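Local coordinates for CD38 molecule (Bos taurus, PDB 3KOU), which is a glycosylated member of the ADP-ribosyl cyclase family and holds the ligand 2NF in a pocket beside its four-stranded parallel sheet, at residues Cys81-Phe86 with Arg101-Leu106; Cys162-Val167 with Glu196-Leu201. All coordinates share one frame; numbering follows the deposited sequence. Where two conformers were deposited one is given.

Contact 1: Cys81-Phe86 with Arg101-Leu106. With 2NF ([[(2R,3S,4R,5R)-5-(6-aminopurin-9-yl)-3,4-dihydroxyoxolan-2-yl]methoxy-hydroxyphosphoryl] [(2R,3S,4R,5R)-5-(3-carbamoylpyridin-1-ium-1yl)- 3-fluoro-,4- hydroxyoxolan-2-yl]methyl phosphate), chain E.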
# COMPACT_ATOMS: atom_id res chain seq x y z
N CYS A 81 -8.88 -3.46 14.20
CA CYS A 81 -7.73 -3.55 15.10
C CYS A 81 -7.23 -4.98 15.21
O CYS A 81 -8.02 -5.92 15.28
CB CYS A 81 -8.09 -3.03 16.49
SG CYS A 81 -8.71 -1.33 16.51
N GLY A 82 -5.90 -5.13 15.21
CA GLY A 82 -5.24 -6.42 15.26
C GLY A 82 -5.21 -7.22 13.96
O GLY A 82 -4.73 -8.36 13.94
N GLN A 83 -5.71 -6.66 12.87
CA GLN A 83 -5.72 -7.42 11.61
C GLN A 83 -4.83 -6.82 10.51
O GLN A 83 -4.77 -7.34 9.40
CB GLN A 83 -7.15 -7.63 11.11
CG GLN A 83 -7.96 -8.57 12.03
CD GLN A 83 -9.45 -8.57 11.74
OE1 GLN A 83 -9.87 -8.47 10.59
NE2 GLN A 83 -10.25 -8.70 12.79
N GLN A 84 -4.12 -5.75 10.81
CA GLN A 84 -3.41 -5.03 9.74
C GLN A 84 -1.98 -5.55 9.47
O GLN A 84 -1.22 -5.85 10.40
CB GLN A 84 -3.40 -3.54 10.06
CG GLN A 84 -2.98 -2.62 8.92
CD GLN A 84 -3.36 -1.16 9.22
OE1 GLN A 84 -4.26 -0.90 10.02
NE2 GLN A 84 -2.69 -0.24 8.57
N VAL A 85 -1.62 -5.61 8.20
CA VAL A 85 -0.32 -6.11 7.77
C VAL A 85 0.34 -5.13 6.81
O VAL A 85 -0.25 -4.74 5.81
CB VAL A 85 -0.45 -7.48 7.06
CG1 VAL A 85 0.90 -7.93 6.49
CG2 VAL A 85 -1.04 -8.50 8.03
N PHE A 86 1.57 -4.73 7.15
CA PHE A 86 2.43 -3.95 6.26
C PHE A 86 3.42 -4.90 5.58
O PHE A 86 3.65 -6.01 6.06
CB PHE A 86 3.21 -2.88 7.07
CG PHE A 86 2.32 -1.84 7.70
CD1 PHE A 86 1.95 -0.70 7.01
CD2 PHE A 86 1.85 -2.01 8.99
CE1 PHE A 86 1.12 0.25 7.59
CE2 PHE A 86 1.02 -1.06 9.59
CZ PHE A 86 0.67 0.06 8.89
N ARG A 101 -4.05 -16.10 7.01
CA ARG A 101 -4.45 -15.73 8.37
C ARG A 101 -5.74 -14.89 8.42
O ARG A 101 -6.20 -14.51 9.49
CB ARG A 101 -3.32 -14.97 9.06
CG ARG A 101 -2.01 -15.73 9.20
CD ARG A 101 -2.07 -16.73 10.34
NE ARG A 101 -0.91 -16.63 11.22
CZ ARG A 101 -0.83 -15.80 12.26
NH1 ARG A 101 -1.86 -15.01 12.56
NH2 ARG A 101 0.27 -15.76 13.01
N ARG A 102 -6.29 -14.60 7.25
CA ARG A 102 -7.47 -13.74 7.14
C ARG A 102 -7.15 -12.35 7.73
O ARG A 102 -7.92 -11.80 8.51
CB ARG A 102 -8.68 -14.37 7.84
CG ARG A 102 -8.96 -15.82 7.44
CD ARG A 102 -9.34 -15.95 5.97
NE ARG A 102 -10.76 -15.71 5.74
CZ ARG A 102 -11.67 -16.68 5.58
NH1 ARG A 102 -11.30 -17.95 5.64
NH2 ARG A 102 -12.94 -16.37 5.37
N LEU A 103 -5.98 -11.83 7.34
CA LEU A 103 -5.53 -10.48 7.69
C LEU A 103 -5.66 -9.56 6.48
O LEU A 103 -6.01 -10.02 5.38
CB LEU A 103 -4.07 -10.52 8.16
CG LEU A 103 -3.80 -11.46 9.35
CD1 LEU A 103 -2.31 -11.60 9.64
CD2 LEU A 103 -4.55 -11.03 10.59
N MET A 104 -5.36 -8.28 6.66
CA MET A 104 -5.45 -7.32 5.55
C MET A 104 -4.22 -6.44 5.34
O MET A 104 -3.82 -5.70 6.23
CB MET A 104 -6.66 -6.41 5.75
CG MET A 104 -7.96 -7.18 5.98
SD MET A 104 -9.37 -6.09 6.25
CE MET A 104 -9.41 -5.36 4.64
N THR A 105 -3.67 -6.51 4.12
CA THR A 105 -2.70 -5.54 3.61
C THR A 105 -3.44 -4.36 3.00
O THR A 105 -4.67 -4.37 2.90
CB THR A 105 -1.86 -6.17 2.49
OG1 THR A 105 -2.72 -6.52 1.38
CG2 THR A 105 -1.17 -7.42 3.02
N LEU A 106 -2.70 -3.33 2.60
CA LEU A 106 -3.29 -2.17 1.94
C LEU A 106 -4.09 -2.64 0.73
O LEU A 106 -5.17 -2.11 0.46
CB LEU A 106 -2.18 -1.18 1.53
CG LEU A 106 -2.66 0.14 0.93
CD1 LEU A 106 -3.59 0.94 1.90
CD2 LEU A 106 -1.47 0.98 0.47
C1D 2NF E . 2.22 0.83 1.97
C2D 2NF E . 1.77 -0.54 2.42
F2D 2NF E . 0.84 -0.63 3.34
C3D 2NF E . 3.03 -1.36 2.50
O3D 2NF E . 3.18 -1.92 3.74
O4D 2NF E . 3.51 0.65 1.44
C4D 2NF E . 4.13 -0.48 1.89
C5D 2NF E . 5.02 -1.09 0.85
O5D 2NF E . 5.58 -0.30 -0.18
PN 2NF E . 7.13 -0.23 -0.18
O1N 2NF E . 7.45 -0.26 1.21
O2N 2NF E . 7.52 0.87 -0.93
O3 2NF E . 7.55 -1.61 -0.76
PA 2NF E . 8.31 -1.92 -2.09
O1A 2NF E . 9.49 -1.22 -2.09
O2A 2NF E . 7.42 -1.41 -3.10
O5B 2NF E . 8.49 -3.34 -2.17
O HOH W 1 -8.74 -9.13 8.16
O HOH W 2 0.05 -3.42 3.41
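At the entry to strand 85-88, an outermost strand of the parallel sheet, Gln83 and Val85 bond to the loop after helix 91-101, joined through a single beta bridge between Gln84 and Met104. Met104 N donates to Gln83 O at 3.0 Å, almost straight (172° at the hydrogen). Its carbonyl in turn receives Val85 N, Met104 O to N 3.0 Å, but this donor stands about 40° out of the carbonyl plane. Met104 thus grips the residues on both sides of Gln84, and Thr105 adds a CA-H...O contact to Val85 O.

Beside the bridge, Val85 and Leu103 meet at roughly a right angle. With CG1 of Val85 set opposite the backbone N (chi1 175°), the other branch, CG2, is brought to Leu103 CB at 3.6 Å, while Tyr97 of helix 91-101 touches both side chains. One water spans Gln83 OE1 and Arg102 O. A second donates to Val85 O and accepts from Leu106 N, with only a weak link to O3D of 2NF. That O3D lies 3.3 Å from Phe86 CA and meets the Phe86 ring at its edge, and Leu106 CB approaches 2NF F2D at 3.6 Å. Arg102, at positive phi, ends the helix in a Schellman motif, after which the chain runs alongside 83-85 as an irregular segment; Phe86 and Leu106, at the far end, both belong to the ligand pocket.

Contact 2: Cys162-Val167 with Glu196-Leu201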
# COMPACT_ATOMS: atom_id res chain seq x y z
N CYS A 162 -4.43 0.15 14.47
CA CYS A 162 -4.64 0.09 15.91
C CYS A 162 -4.34 -1.27 16.50
O CYS A 162 -4.42 -2.31 15.81
CB CYS A 162 -6.05 0.53 16.27
SG CYS A 162 -7.32 -0.34 15.34
N ASN A 163 -4.00 -1.25 17.78
CA ASN A 163 -3.54 -2.43 18.51
C ASN A 163 -2.33 -3.09 17.85
O ASN A 163 -1.38 -2.41 17.47
CB ASN A 163 -4.69 -3.41 18.76
CG ASN A 163 -5.76 -2.80 19.66
OD1 ASN A 163 -5.49 -1.85 20.40
ND2 ASN A 163 -6.97 -3.33 19.60
N THR A 164 -2.34 -4.40 17.69
CA THR A 164 -1.15 -5.04 17.14
C THR A 164 -1.16 -5.01 15.62
O THR A 164 -2.15 -5.39 15.01
CB THR A 164 -1.05 -6.50 17.56
OG1 THR A 164 -1.06 -6.60 18.98
CG2 THR A 164 0.24 -7.11 17.04
N VAL A 165 -0.07 -4.53 15.02
CA VAL A 165 0.10 -4.59 13.57
C VAL A 165 1.32 -5.44 13.26
O VAL A 165 2.21 -5.58 14.09
CB VAL A 165 0.28 -3.18 12.94
CG1 VAL A 165 -0.97 -2.33 13.15
CG2 VAL A 165 1.51 -2.48 13.53
N ARG A 166 1.35 -6.03 12.06
CA ARG A 166 2.48 -6.87 11.64
C ARG A 166 3.14 -6.30 10.39
O ARG A 166 2.47 -5.65 9.57
CB ARG A 166 2.06 -8.33 11.39
CG ARG A 166 1.49 -9.06 12.60
CD ARG A 166 -0.01 -9.21 12.48
NE ARG A 166 -0.63 -9.66 13.72
CZ ARG A 166 -0.83 -10.94 14.03
NH1 ARG A 166 -0.46 -11.89 13.19
NH2 ARG A 166 -1.40 -11.26 15.18
N VAL A 167 4.46 -6.51 10.26
CA VAL A 167 5.16 -6.20 9.01
C VAL A 167 6.02 -7.37 8.51
O VAL A 167 6.73 -8.02 9.30
CB VAL A 167 6.00 -4.90 9.09
CG1 VAL A 167 7.16 -5.06 10.04
CG2 VAL A 167 6.50 -4.52 7.70
N GLU A 196 1.25 -1.66 18.65
CA GLU A 196 2.44 -2.49 18.80
C GLU A 196 2.73 -3.10 17.45
O GLU A 196 1.82 -3.55 16.75
CB GLU A 196 2.20 -3.59 19.84
CG GLU A 196 1.68 -3.08 21.18
CD GLU A 196 1.60 -4.17 22.25
OE1 GLU A 196 2.09 -5.29 22.00
OE2 GLU A 196 1.05 -3.90 23.34
N LEU A 197 4.00 -3.07 17.05
CA LEU A 197 4.38 -3.60 15.75
C LEU A 197 5.23 -4.85 15.87
O LEU A 197 6.22 -4.89 16.62
CB LEU A 197 5.12 -2.54 14.95
CG LEU A 197 5.69 -3.02 13.60
CD1 LEU A 197 4.57 -3.32 12.63
CD2 LEU A 197 6.63 -1.99 13.01
N GLU A 198 4.85 -5.89 15.14
CA GLU A 198 5.63 -7.11 15.09
C GLU A 198 6.23 -7.24 13.70
O GLU A 198 5.50 -7.21 12.73
CB GLU A 198 4.75 -8.32 15.37
CG GLU A 198 4.21 -8.36 16.78
CD GLU A 198 3.34 -9.58 17.00
OE1 GLU A 198 3.39 -10.49 16.14
OE2 GLU A 198 2.62 -9.63 18.01
N ALA A 199 7.55 -7.37 13.62
CA ALA A 199 8.23 -7.54 12.33
C ALA A 199 8.71 -8.97 12.17
O ALA A 199 9.19 -9.57 13.13
CB ALA A 199 9.41 -6.57 12.21
N TRP A 200 8.57 -9.51 10.96
CA TRP A 200 9.05 -10.84 10.60
C TRP A 200 10.04 -10.68 9.44
O TRP A 200 9.69 -10.16 8.36
CB TRP A 200 7.87 -11.74 10.19
CG TRP A 200 6.88 -11.95 11.30
CD1 TRP A 200 5.80 -11.17 11.59
CD2 TRP A 200 6.89 -13.00 12.26
NE1 TRP A 200 5.14 -11.67 12.69
CE2 TRP A 200 5.79 -12.79 13.12
CE3 TRP A 200 7.73 -14.09 12.51
CZ2 TRP A 200 5.50 -13.63 14.19
CZ3 TRP A 200 7.45 -14.93 13.57
CH2 TRP A 200 6.34 -14.69 14.39
N LEU A 201 11.29 -11.07 9.65
CA LEU A 201 12.29 -10.98 8.58
C LEU A 201 12.51 -12.38 8.00
O LEU A 201 13.05 -13.27 8.66
CB LEU A 201 13.61 -10.42 9.09
CG LEU A 201 13.75 -8.89 9.18
CD1 LEU A 201 12.79 -8.34 10.22
CD2 LEU A 201 15.18 -8.52 9.54
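Five backbone hydrogen bonds join Thr164-Val167 and the preceding Asn163 to Glu196-Trp200 in parallel register, Thr164 facing Glu196 and Val167 facing Ala199. Glu196 N donates to Asn163 O at 3.0 Å from well above the carbonyl plane. Val165 N returns to Glu196 O at 2.7 Å, and Val165 O then takes Glu198 N. The same alternation continues as Val167 N reaches Glu198 O, and Val167 O receives Trp200 N at 2.9 Å. Weaker CA-H...O contacts accompany them, among them Arg166 CA to Glu198 O at 3.2 Å.

These are the two inner strands of the four-stranded parallel sheet, and the chain between them, with helix 182-187, makes a beta-alpha-beta unit; the axes of 164-167 and 196-201 diverge by 23°.

Apolar contacts lie on the face of Val165, Val167, Leu197 and Ala199. Val167 CG1, lodged between the backbone N and the carbonyl carbon (chi1 67°), presses on Ala199 CB at 3.5 Å, a tight fit, and also meets Leu197 CD1 at 4.1 Å. Phe86 of the neighbouring strand packs on both valines.

Thr164, Arg166, Glu196 and Glu198 point to the other face, where the polar contacts lie. The methyl CG2 of Thr164 lies against the carboxylate of Glu198, 3.6 Å from OE2, while that oxygen is salt-bridged to Arg233, which also pairs with Glu196. Arg166 keeps its NE 4.8 Å from Glu198 OE1, too far for a bond; its NH1 is hydrogen-bonded to Tyr97 OH instead. Its CG comes to the edge of the Trp200 indole, close to the ring plane; Phe243, Met235 and Leu238 also touch Trp200.

Contact 1 closes along the chain before contact 2 opens, and their centres lie 9 Å apart on the same side of the chain's centre. Strands 85-88 and 164-170 are neighbours in one parallel sheet, so contact 1 adds a loop at one of its outermost strands, 85-88, and contact 2 pairs strand 164-170 with the next, 196-203. The two are stitched together by the Cys81-Cys162 disulfide just before these strands and by a probable hydrogen bond from Phe86 N to Arg166 O at 2.8 Å. Pocket residues Phe86 and Leu106 belong to contact 1, while the Val167 side chain of contact 2 is about 6 Å from 2NF, placing the ligand beside this shared sheet.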